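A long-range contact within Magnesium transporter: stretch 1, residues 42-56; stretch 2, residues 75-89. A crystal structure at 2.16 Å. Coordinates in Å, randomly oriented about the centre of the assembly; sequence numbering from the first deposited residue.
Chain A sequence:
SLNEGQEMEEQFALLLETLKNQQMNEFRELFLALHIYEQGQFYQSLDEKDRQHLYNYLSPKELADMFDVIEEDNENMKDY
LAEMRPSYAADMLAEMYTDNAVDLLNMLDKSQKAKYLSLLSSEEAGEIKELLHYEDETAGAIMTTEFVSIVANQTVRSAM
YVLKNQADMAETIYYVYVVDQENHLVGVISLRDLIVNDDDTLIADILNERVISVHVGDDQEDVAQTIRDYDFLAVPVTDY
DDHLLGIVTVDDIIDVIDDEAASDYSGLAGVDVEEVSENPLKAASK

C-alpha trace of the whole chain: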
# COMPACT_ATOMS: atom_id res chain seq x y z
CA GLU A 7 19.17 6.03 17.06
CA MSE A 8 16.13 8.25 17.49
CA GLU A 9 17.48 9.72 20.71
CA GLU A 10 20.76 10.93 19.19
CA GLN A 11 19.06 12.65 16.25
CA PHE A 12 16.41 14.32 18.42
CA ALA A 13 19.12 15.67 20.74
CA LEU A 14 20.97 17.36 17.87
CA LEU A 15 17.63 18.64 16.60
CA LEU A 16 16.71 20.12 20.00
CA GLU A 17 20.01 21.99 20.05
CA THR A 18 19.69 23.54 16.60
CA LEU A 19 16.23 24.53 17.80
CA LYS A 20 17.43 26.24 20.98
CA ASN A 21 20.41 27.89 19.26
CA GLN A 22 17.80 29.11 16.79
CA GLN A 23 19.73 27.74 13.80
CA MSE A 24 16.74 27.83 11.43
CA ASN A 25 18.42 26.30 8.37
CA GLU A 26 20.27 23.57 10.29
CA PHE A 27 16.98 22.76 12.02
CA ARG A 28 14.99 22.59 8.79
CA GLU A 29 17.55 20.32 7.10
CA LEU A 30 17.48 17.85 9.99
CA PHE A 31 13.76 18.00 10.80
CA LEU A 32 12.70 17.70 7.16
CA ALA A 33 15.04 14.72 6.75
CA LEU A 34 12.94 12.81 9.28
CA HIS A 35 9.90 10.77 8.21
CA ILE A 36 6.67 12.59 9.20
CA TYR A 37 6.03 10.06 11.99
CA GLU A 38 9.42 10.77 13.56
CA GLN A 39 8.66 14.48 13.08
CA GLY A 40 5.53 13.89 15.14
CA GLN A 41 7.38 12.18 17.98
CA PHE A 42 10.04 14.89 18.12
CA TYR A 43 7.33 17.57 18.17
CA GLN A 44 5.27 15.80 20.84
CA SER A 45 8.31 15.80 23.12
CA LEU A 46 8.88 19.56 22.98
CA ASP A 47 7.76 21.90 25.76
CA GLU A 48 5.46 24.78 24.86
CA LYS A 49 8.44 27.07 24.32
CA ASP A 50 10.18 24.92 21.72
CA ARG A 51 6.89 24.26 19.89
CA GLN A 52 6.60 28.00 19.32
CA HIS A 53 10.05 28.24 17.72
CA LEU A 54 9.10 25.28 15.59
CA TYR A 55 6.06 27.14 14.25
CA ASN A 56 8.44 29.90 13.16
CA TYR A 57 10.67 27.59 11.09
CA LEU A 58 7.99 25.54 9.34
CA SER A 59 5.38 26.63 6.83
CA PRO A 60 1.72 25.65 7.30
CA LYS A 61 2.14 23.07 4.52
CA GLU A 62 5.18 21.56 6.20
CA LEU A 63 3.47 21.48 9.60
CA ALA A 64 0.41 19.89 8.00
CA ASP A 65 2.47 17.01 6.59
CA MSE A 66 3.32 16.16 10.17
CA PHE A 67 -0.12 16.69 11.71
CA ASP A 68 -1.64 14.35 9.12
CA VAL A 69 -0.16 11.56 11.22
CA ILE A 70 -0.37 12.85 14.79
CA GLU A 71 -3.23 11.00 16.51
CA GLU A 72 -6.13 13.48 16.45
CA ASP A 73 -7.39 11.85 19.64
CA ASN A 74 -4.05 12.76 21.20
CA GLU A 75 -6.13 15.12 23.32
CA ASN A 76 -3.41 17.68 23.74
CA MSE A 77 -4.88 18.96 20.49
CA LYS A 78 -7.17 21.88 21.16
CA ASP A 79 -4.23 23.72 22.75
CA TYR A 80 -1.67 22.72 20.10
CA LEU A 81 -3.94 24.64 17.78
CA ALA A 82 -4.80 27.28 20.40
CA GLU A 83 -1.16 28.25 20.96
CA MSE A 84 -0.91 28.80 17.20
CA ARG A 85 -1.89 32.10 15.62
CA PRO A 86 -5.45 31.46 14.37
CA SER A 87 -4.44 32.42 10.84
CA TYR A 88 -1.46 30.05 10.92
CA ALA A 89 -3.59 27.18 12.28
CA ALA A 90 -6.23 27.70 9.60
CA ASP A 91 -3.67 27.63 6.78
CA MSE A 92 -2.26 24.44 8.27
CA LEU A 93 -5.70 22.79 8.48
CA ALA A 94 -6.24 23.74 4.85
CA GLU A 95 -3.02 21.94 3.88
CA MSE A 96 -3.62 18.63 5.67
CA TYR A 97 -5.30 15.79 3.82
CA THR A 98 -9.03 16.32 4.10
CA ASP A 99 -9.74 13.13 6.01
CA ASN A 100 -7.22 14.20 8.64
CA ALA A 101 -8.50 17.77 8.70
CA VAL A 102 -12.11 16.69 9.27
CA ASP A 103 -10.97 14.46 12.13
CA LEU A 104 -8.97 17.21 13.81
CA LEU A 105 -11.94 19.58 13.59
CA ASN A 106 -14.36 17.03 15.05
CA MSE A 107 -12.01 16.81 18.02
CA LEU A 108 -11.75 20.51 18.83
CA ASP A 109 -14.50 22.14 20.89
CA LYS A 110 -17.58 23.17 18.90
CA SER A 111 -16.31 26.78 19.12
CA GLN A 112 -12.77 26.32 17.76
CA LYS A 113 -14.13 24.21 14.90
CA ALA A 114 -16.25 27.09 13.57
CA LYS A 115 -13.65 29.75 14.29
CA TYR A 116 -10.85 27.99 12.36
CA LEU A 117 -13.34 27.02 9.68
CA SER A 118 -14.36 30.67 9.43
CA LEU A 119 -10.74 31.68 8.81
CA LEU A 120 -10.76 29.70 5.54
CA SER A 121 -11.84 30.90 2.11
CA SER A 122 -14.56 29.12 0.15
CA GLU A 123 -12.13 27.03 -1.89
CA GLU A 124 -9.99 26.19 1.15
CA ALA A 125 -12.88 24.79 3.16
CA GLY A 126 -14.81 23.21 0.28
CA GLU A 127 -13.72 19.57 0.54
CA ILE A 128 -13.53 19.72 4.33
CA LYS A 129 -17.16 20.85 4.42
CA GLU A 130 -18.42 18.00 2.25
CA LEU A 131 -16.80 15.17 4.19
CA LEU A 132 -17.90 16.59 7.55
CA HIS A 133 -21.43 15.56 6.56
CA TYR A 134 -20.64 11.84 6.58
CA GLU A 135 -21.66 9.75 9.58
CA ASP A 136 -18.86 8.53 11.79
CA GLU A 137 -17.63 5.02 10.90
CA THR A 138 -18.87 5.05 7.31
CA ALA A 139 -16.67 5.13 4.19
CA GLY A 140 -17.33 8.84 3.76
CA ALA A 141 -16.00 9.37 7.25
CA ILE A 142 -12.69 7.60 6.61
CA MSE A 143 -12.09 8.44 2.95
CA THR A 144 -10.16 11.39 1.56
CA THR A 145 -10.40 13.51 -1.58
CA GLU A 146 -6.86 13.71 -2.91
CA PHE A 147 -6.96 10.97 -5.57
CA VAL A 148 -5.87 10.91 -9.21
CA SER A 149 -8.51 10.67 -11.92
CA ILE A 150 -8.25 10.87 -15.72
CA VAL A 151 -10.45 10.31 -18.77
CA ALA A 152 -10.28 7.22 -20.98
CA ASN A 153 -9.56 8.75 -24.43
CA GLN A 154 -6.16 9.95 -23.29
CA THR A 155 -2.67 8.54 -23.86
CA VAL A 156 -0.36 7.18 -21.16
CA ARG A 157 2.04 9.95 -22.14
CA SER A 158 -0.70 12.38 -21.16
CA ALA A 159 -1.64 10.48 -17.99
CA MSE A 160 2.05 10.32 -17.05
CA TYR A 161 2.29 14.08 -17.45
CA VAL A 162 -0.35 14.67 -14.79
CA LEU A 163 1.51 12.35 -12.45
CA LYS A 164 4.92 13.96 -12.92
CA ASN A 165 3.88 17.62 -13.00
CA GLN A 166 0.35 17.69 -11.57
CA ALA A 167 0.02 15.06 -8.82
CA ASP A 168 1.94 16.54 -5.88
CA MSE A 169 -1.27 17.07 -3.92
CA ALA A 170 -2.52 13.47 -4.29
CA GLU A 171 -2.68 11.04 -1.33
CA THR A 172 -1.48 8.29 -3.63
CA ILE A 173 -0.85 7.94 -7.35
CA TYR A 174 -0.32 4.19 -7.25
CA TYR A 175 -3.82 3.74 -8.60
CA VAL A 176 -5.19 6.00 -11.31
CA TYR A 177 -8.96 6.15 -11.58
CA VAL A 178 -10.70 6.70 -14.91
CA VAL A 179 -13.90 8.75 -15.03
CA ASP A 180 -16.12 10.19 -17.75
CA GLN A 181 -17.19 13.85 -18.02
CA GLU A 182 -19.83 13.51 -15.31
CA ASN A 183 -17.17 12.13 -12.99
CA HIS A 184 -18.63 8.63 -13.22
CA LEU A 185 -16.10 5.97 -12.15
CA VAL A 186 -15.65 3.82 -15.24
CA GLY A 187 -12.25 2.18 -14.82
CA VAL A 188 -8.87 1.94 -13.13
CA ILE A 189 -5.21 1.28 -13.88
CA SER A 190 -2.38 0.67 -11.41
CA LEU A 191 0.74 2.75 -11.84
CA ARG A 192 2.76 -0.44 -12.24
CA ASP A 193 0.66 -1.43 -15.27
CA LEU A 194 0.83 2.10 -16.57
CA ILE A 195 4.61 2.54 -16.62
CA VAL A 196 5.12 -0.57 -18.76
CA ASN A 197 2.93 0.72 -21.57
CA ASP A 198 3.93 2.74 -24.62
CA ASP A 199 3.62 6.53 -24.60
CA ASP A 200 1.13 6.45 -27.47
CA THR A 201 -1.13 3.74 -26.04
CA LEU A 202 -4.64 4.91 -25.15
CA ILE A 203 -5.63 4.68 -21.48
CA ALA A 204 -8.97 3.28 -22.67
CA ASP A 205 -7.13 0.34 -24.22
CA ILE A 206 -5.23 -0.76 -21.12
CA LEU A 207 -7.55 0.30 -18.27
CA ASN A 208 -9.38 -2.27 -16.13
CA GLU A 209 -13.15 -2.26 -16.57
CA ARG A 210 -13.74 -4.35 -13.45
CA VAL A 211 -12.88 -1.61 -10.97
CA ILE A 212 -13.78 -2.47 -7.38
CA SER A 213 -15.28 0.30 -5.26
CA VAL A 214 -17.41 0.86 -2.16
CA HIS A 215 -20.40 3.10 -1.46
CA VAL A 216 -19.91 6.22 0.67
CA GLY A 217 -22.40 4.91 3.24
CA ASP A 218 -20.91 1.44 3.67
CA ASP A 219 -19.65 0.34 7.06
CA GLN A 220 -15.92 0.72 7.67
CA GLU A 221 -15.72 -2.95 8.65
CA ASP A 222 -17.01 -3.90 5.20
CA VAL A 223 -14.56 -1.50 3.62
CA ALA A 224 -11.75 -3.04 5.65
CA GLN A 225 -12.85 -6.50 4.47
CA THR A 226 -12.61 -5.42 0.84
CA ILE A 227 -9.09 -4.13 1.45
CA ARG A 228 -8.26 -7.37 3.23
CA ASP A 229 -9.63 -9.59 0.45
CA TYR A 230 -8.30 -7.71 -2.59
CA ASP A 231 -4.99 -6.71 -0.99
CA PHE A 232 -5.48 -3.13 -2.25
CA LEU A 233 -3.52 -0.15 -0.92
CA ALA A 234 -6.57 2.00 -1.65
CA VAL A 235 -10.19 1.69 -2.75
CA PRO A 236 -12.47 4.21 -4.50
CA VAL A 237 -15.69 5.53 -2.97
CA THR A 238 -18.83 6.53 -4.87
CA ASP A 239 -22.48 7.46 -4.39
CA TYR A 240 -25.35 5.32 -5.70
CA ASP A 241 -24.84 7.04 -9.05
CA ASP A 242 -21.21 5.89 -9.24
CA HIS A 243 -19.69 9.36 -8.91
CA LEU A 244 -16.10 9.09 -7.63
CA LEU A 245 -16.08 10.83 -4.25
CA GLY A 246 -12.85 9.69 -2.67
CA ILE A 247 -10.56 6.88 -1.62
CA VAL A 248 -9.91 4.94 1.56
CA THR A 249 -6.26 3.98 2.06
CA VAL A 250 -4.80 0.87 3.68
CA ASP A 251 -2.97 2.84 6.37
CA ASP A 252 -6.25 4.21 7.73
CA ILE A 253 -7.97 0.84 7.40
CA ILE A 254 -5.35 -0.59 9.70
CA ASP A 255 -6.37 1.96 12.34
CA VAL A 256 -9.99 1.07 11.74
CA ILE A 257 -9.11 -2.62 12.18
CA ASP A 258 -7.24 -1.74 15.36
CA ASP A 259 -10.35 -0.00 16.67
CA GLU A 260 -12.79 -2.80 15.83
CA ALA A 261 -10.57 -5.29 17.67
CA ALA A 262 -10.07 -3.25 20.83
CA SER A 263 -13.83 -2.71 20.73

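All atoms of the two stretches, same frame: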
# COMPACT_ATOMS: atom_id res chain seq x y z
N PHE A 42 9.15 13.81 17.70
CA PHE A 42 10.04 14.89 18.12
C PHE A 42 9.17 16.03 18.64
O PHE A 42 9.34 16.48 19.77
CB PHE A 42 10.88 15.39 16.94
CG PHE A 42 11.72 16.59 17.27
CD1 PHE A 42 12.86 16.46 18.07
CD2 PHE A 42 11.37 17.85 16.80
CE1 PHE A 42 13.63 17.57 18.40
CE2 PHE A 42 12.13 18.96 17.13
CZ PHE A 42 13.27 18.82 17.93
N TYR A 43 8.23 16.48 17.81
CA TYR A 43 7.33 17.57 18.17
C TYR A 43 6.51 17.34 19.44
O TYR A 43 6.30 18.27 20.22
CB TYR A 43 6.38 17.85 17.00
CG TYR A 43 5.22 18.79 17.32
CD1 TYR A 43 4.02 18.30 17.83
CD2 TYR A 43 5.31 20.15 17.05
CE1 TYR A 43 2.93 19.15 18.06
CE2 TYR A 43 4.23 21.01 17.27
CZ TYR A 43 3.04 20.51 17.78
OH TYR A 43 1.97 21.36 17.96
N GLN A 44 6.06 16.11 19.65
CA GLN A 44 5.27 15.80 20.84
C GLN A 44 6.11 15.68 22.10
O GLN A 44 5.59 15.39 23.17
CB GLN A 44 4.46 14.52 20.60
CG GLN A 44 3.32 14.69 19.61
CD GLN A 44 2.62 13.39 19.28
OE1 GLN A 44 1.98 12.77 20.14
NE2 GLN A 44 2.72 12.97 18.03
N SER A 45 7.42 15.89 21.97
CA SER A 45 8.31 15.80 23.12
C SER A 45 8.65 17.21 23.60
O SER A 45 8.96 17.43 24.77
CB SER A 45 9.61 15.08 22.75
OG SER A 45 10.43 15.90 21.93
N LEU A 46 8.57 18.17 22.68
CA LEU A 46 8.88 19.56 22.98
C LEU A 46 7.96 20.23 23.99
O LEU A 46 6.76 19.93 24.05
CB LEU A 46 8.86 20.39 21.69
CG LEU A 46 9.60 19.84 20.47
CD1 LEU A 46 9.61 20.88 19.37
CD2 LEU A 46 11.02 19.46 20.86
N ASP A 47 8.53 21.14 24.78
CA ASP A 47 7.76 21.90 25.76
C ASP A 47 7.06 22.98 24.95
O ASP A 47 7.32 23.13 23.76
CB ASP A 47 8.69 22.50 26.82
CG ASP A 47 9.82 23.36 26.23
OD1 ASP A 47 10.95 23.31 26.77
OD2 ASP A 47 9.57 24.10 25.25
N GLU A 48 6.18 23.74 25.58
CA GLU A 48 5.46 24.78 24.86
C GLU A 48 6.37 25.82 24.21
O GLU A 48 6.04 26.36 23.16
CB GLU A 48 4.47 25.48 25.79
CG GLU A 48 3.94 26.78 25.23
CD GLU A 48 2.92 27.43 26.14
OE1 GLU A 48 3.17 27.51 27.37
OE2 GLU A 48 1.86 27.86 25.63
N LYS A 49 7.51 26.08 24.84
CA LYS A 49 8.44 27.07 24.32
C LYS A 49 9.03 26.64 22.98
O LYS A 49 8.99 27.39 22.00
CB LYS A 49 9.57 27.31 25.34
CG LYS A 49 9.05 27.64 26.73
CD LYS A 49 10.18 27.70 27.77
CE LYS A 49 11.03 28.95 27.61
NZ LYS A 49 12.05 29.06 28.71
N ASP A 50 9.58 25.43 22.94
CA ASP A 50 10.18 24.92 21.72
C ASP A 50 9.16 24.73 20.59
O ASP A 50 9.51 24.84 19.42
CB ASP A 50 10.93 23.63 22.02
CG ASP A 50 12.06 23.83 23.02
OD1 ASP A 50 12.82 24.81 22.87
OD2 ASP A 50 12.20 23.02 23.96
N ARG A 51 7.91 24.44 20.93
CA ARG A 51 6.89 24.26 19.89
C ARG A 51 6.74 25.58 19.14
O ARG A 51 6.63 25.60 17.91
CB ARG A 51 5.53 23.89 20.48
CG ARG A 51 5.46 22.56 21.19
CD ARG A 51 4.01 22.22 21.50
NE ARG A 51 3.89 21.42 22.72
CZ ARG A 51 3.24 21.82 23.81
NH1 ARG A 51 2.64 23.00 23.82
NH2 ARG A 51 3.19 21.04 24.88
N GLN A 52 6.73 26.67 19.90
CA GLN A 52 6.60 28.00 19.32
C GLN A 52 7.68 28.30 18.29
O GLN A 52 7.38 28.78 17.19
CB GLN A 52 6.63 29.05 20.44
CG GLN A 52 5.36 29.11 21.28
CD GLN A 52 4.12 29.37 20.43
OE1 GLN A 52 4.17 30.08 19.43
NE2 GLN A 52 2.99 28.81 20.85
N HIS A 53 8.93 28.01 18.64
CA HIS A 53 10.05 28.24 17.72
C HIS A 53 9.79 27.43 16.47
O HIS A 53 9.97 27.91 15.35
CB HIS A 53 11.37 27.76 18.32
CG HIS A 53 11.87 28.60 19.45
ND1 HIS A 53 12.19 29.92 19.30
CD2 HIS A 53 12.12 28.29 20.75
CE1 HIS A 53 12.61 30.41 20.46
NE2 HIS A 53 12.58 29.43 21.35
N LEU A 54 9.37 26.19 16.69
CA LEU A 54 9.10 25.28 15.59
C LEU A 54 8.09 25.84 14.60
O LEU A 54 8.23 25.65 13.40
CB LEU A 54 8.65 23.93 16.14
CG LEU A 54 8.47 22.81 15.12
CD1 LEU A 54 8.57 21.48 15.82
CD2 LEU A 54 7.13 22.97 14.44
N TYR A 55 7.08 26.54 15.11
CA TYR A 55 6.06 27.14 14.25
C TYR A 55 6.68 28.24 13.40
O TYR A 55 6.19 28.55 12.31
CB TYR A 55 4.92 27.74 15.10
CG TYR A 55 4.19 26.73 15.97
CD1 TYR A 55 3.77 27.06 17.25
CD2 TYR A 55 3.94 25.44 15.50
CE1 TYR A 55 3.10 26.13 18.06
CE2 TYR A 55 3.27 24.50 16.30
CZ TYR A 55 2.86 24.85 17.57
OH TYR A 55 2.22 23.91 18.35
N ASN A 56 7.77 28.83 13.89
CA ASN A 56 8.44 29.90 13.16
C ASN A 56 9.36 29.39 12.04
O ASN A 56 9.68 30.13 11.11
CB ASN A 56 9.26 30.77 14.12
CG ASN A 56 8.41 31.42 15.20
OD1 ASN A 56 7.31 31.91 14.93
ND2 ASN A 56 8.93 31.44 16.43
N GLU A 75 -5.41 14.39 22.29
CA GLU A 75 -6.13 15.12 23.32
C GLU A 75 -5.42 16.39 23.73
O GLU A 75 -6.05 17.30 24.30
CB GLU A 75 -6.43 14.25 24.55
CG GLU A 75 -7.72 14.69 25.25
CD GLU A 75 -8.29 13.62 26.16
OE1 GLU A 75 -7.55 13.19 27.06
OE2 GLU A 75 -9.46 13.22 25.97
N ASN A 76 -4.13 16.47 23.43
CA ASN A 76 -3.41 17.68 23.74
C ASN A 76 -3.63 18.57 22.53
O ASN A 76 -2.99 19.63 22.40
CB ASN A 76 -1.90 17.47 24.00
CG ASN A 76 -1.25 18.72 24.60
OD1 ASN A 76 -1.57 19.13 25.72
ND2 ASN A 76 -0.36 19.34 23.84
N MSE A 77 -4.56 18.15 21.66
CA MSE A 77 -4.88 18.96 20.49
C MSE A 77 -5.54 20.14 21.17
O MSE A 77 -5.15 20.49 22.28
CB MSE A 77 -5.89 18.28 19.53
CG MSE A 77 -5.40 17.02 18.81
SE MSE A 77 -4.02 17.29 17.46
CE MSE A 77 -2.71 16.11 18.24
N LYS A 78 -6.53 20.74 20.54
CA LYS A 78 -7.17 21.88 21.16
C LYS A 78 -6.13 22.97 21.45
O LYS A 78 -6.11 24.01 20.78
CB LYS A 78 -7.86 21.46 22.47
CG LYS A 78 -9.11 20.62 22.28
CD LYS A 78 -9.85 20.37 23.60
CE LYS A 78 -11.08 19.51 23.37
NZ LYS A 78 -11.80 19.20 24.63
N ASP A 79 -5.26 22.74 22.44
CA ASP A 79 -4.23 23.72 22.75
C ASP A 79 -3.04 23.74 21.79
O ASP A 79 -2.36 24.77 21.71
CB ASP A 79 -3.73 23.59 24.20
CG ASP A 79 -3.87 22.20 24.76
OD1 ASP A 79 -3.48 21.24 24.06
OD2 ASP A 79 -4.34 22.06 25.90
N TYR A 80 -2.76 22.65 21.07
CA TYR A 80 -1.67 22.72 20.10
C TYR A 80 -2.12 23.80 19.14
O TYR A 80 -1.38 24.73 18.81
CB TYR A 80 -1.50 21.43 19.28
CG TYR A 80 -0.71 20.32 19.93
CD1 TYR A 80 0.43 20.60 20.69
CD2 TYR A 80 -1.07 18.99 19.75
CE1 TYR A 80 1.18 19.57 21.25
CE2 TYR A 80 -0.32 17.95 20.30
CZ TYR A 80 0.80 18.25 21.05
OH TYR A 80 1.54 17.22 21.59
N LEU A 81 -3.37 23.68 18.70
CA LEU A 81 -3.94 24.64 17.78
C LEU A 81 -4.15 26.02 18.41
O LEU A 81 -3.95 27.04 17.77
CB LEU A 81 -5.28 24.12 17.24
CG LEU A 81 -5.30 22.76 16.54
CD1 LEU A 81 -6.40 22.78 15.48
CD2 LEU A 81 -3.96 22.46 15.87
N ALA A 82 -4.56 26.03 19.68
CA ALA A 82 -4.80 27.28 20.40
C ALA A 82 -3.54 28.14 20.47
O ALA A 82 -3.59 29.33 20.17
CB ALA A 82 -5.30 26.98 21.80
N GLU A 83 -2.42 27.53 20.85
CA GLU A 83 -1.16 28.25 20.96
C GLU A 83 -0.70 28.82 19.62
O GLU A 83 0.15 29.71 19.56
CB GLU A 83 -0.07 27.35 21.56
CG GLU A 83 0.25 26.10 20.76
CD GLU A 83 1.15 25.13 21.51
OE1 GLU A 83 0.89 24.88 22.71
OE2 GLU A 83 2.11 24.61 20.91
N MSE A 84 -1.27 28.32 18.53
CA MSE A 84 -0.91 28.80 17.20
C MSE A 84 -1.71 30.05 16.87
O MSE A 84 -2.82 30.22 17.37
CB MSE A 84 -1.21 27.75 16.13
CG MSE A 84 -0.16 26.66 15.96
SE MSE A 84 -0.88 25.16 14.95
CE MSE A 84 -1.03 25.95 13.23
N ARG A 85 -1.16 30.91 16.02
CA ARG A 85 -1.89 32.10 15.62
C ARG A 85 -3.02 31.58 14.75
O ARG A 85 -2.78 30.88 13.76
CB ARG A 85 -1.01 33.04 14.79
CG ARG A 85 0.05 33.78 15.58
CD ARG A 85 0.98 34.50 14.63
NE ARG A 85 1.52 33.57 13.63
CZ ARG A 85 2.27 33.92 12.60
NH1 ARG A 85 2.59 35.20 12.40
NH2 ARG A 85 2.71 33.00 11.75
N PRO A 86 -4.27 31.90 15.11
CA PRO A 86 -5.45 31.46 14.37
C PRO A 86 -5.25 31.38 12.86
O PRO A 86 -5.62 30.39 12.24
CB PRO A 86 -6.49 32.50 14.77
CG PRO A 86 -6.16 32.72 16.22
CD PRO A 86 -4.64 32.81 16.21
N SER A 87 -4.66 32.42 12.27
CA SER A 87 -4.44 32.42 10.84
C SER A 87 -3.49 31.30 10.42
O SER A 87 -3.71 30.64 9.40
CB SER A 87 -3.86 33.77 10.39
OG SER A 87 -2.64 34.03 11.05
N TYR A 88 -2.44 31.09 11.20
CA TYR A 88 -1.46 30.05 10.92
C TYR A 88 -2.12 28.67 11.01
O TYR A 88 -1.93 27.82 10.14
CB TYR A 88 -0.31 30.14 11.91
CG TYR A 88 0.83 29.18 11.67
CD1 TYR A 88 1.77 29.40 10.65
CD2 TYR A 88 1.00 28.07 12.49
CE1 TYR A 88 2.84 28.52 10.47
CE2 TYR A 88 2.07 27.19 12.31
CZ TYR A 88 2.99 27.43 11.30
OH TYR A 88 4.05 26.56 11.15
N ALA A 89 -2.90 28.45 12.08
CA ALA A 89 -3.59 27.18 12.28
C ALA A 89 -4.51 26.87 11.10
O ALA A 89 -4.50 25.76 10.56
CB ALA A 89 -4.39 27.21 13.59

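The contact is organized around one carboxylate, that of Glu 83, whose CA-to-CB bond points toward helix 48-56 and whose side chain sits as a knob among Glu 48, Arg 51, Gln 52 and Tyr 55. Arg 51 NH1 forms a salt bridge with Glu 83 OE1 at 2.8 Å, the carboxylate lying near the plane of the guanidinium. Tyr 55 OH donates a 2.7 Å hydrogen bond to Glu 83 OE2, and Tyr 43 OH donates in turn to Tyr 55 OH at 2.6 Å. Glu 48 OE2 lies 4.3 Å from Glu 83 OE1, a like-charge approach that the nearby arginine can offset. Gln 52 NE2 reaches the backbone instead, donating to Glu 83 O at 3.2 Å; a long side chain with an amide donor at its tip suits this partly exposed place.

Apolar packing adjoins this polar center. Tyr 80 lays one ring face against Tyr 43 (CE1 to CE1, 3.7 Å), the two planes inclined at 54°, while its own CE1 lies over a face of the Arg 51 guanidinium. Selenomethionine Met 84 places CG over the Tyr 55 ring, 3.9 Å from Tyr 55 CZ, and Tyr 88 CE2 meets Tyr 55 CB at 4.0 Å. Tyrosine suits these buried sites because it combines a broad apolar ring with a polar tip. Together the stretches bury 535 Å².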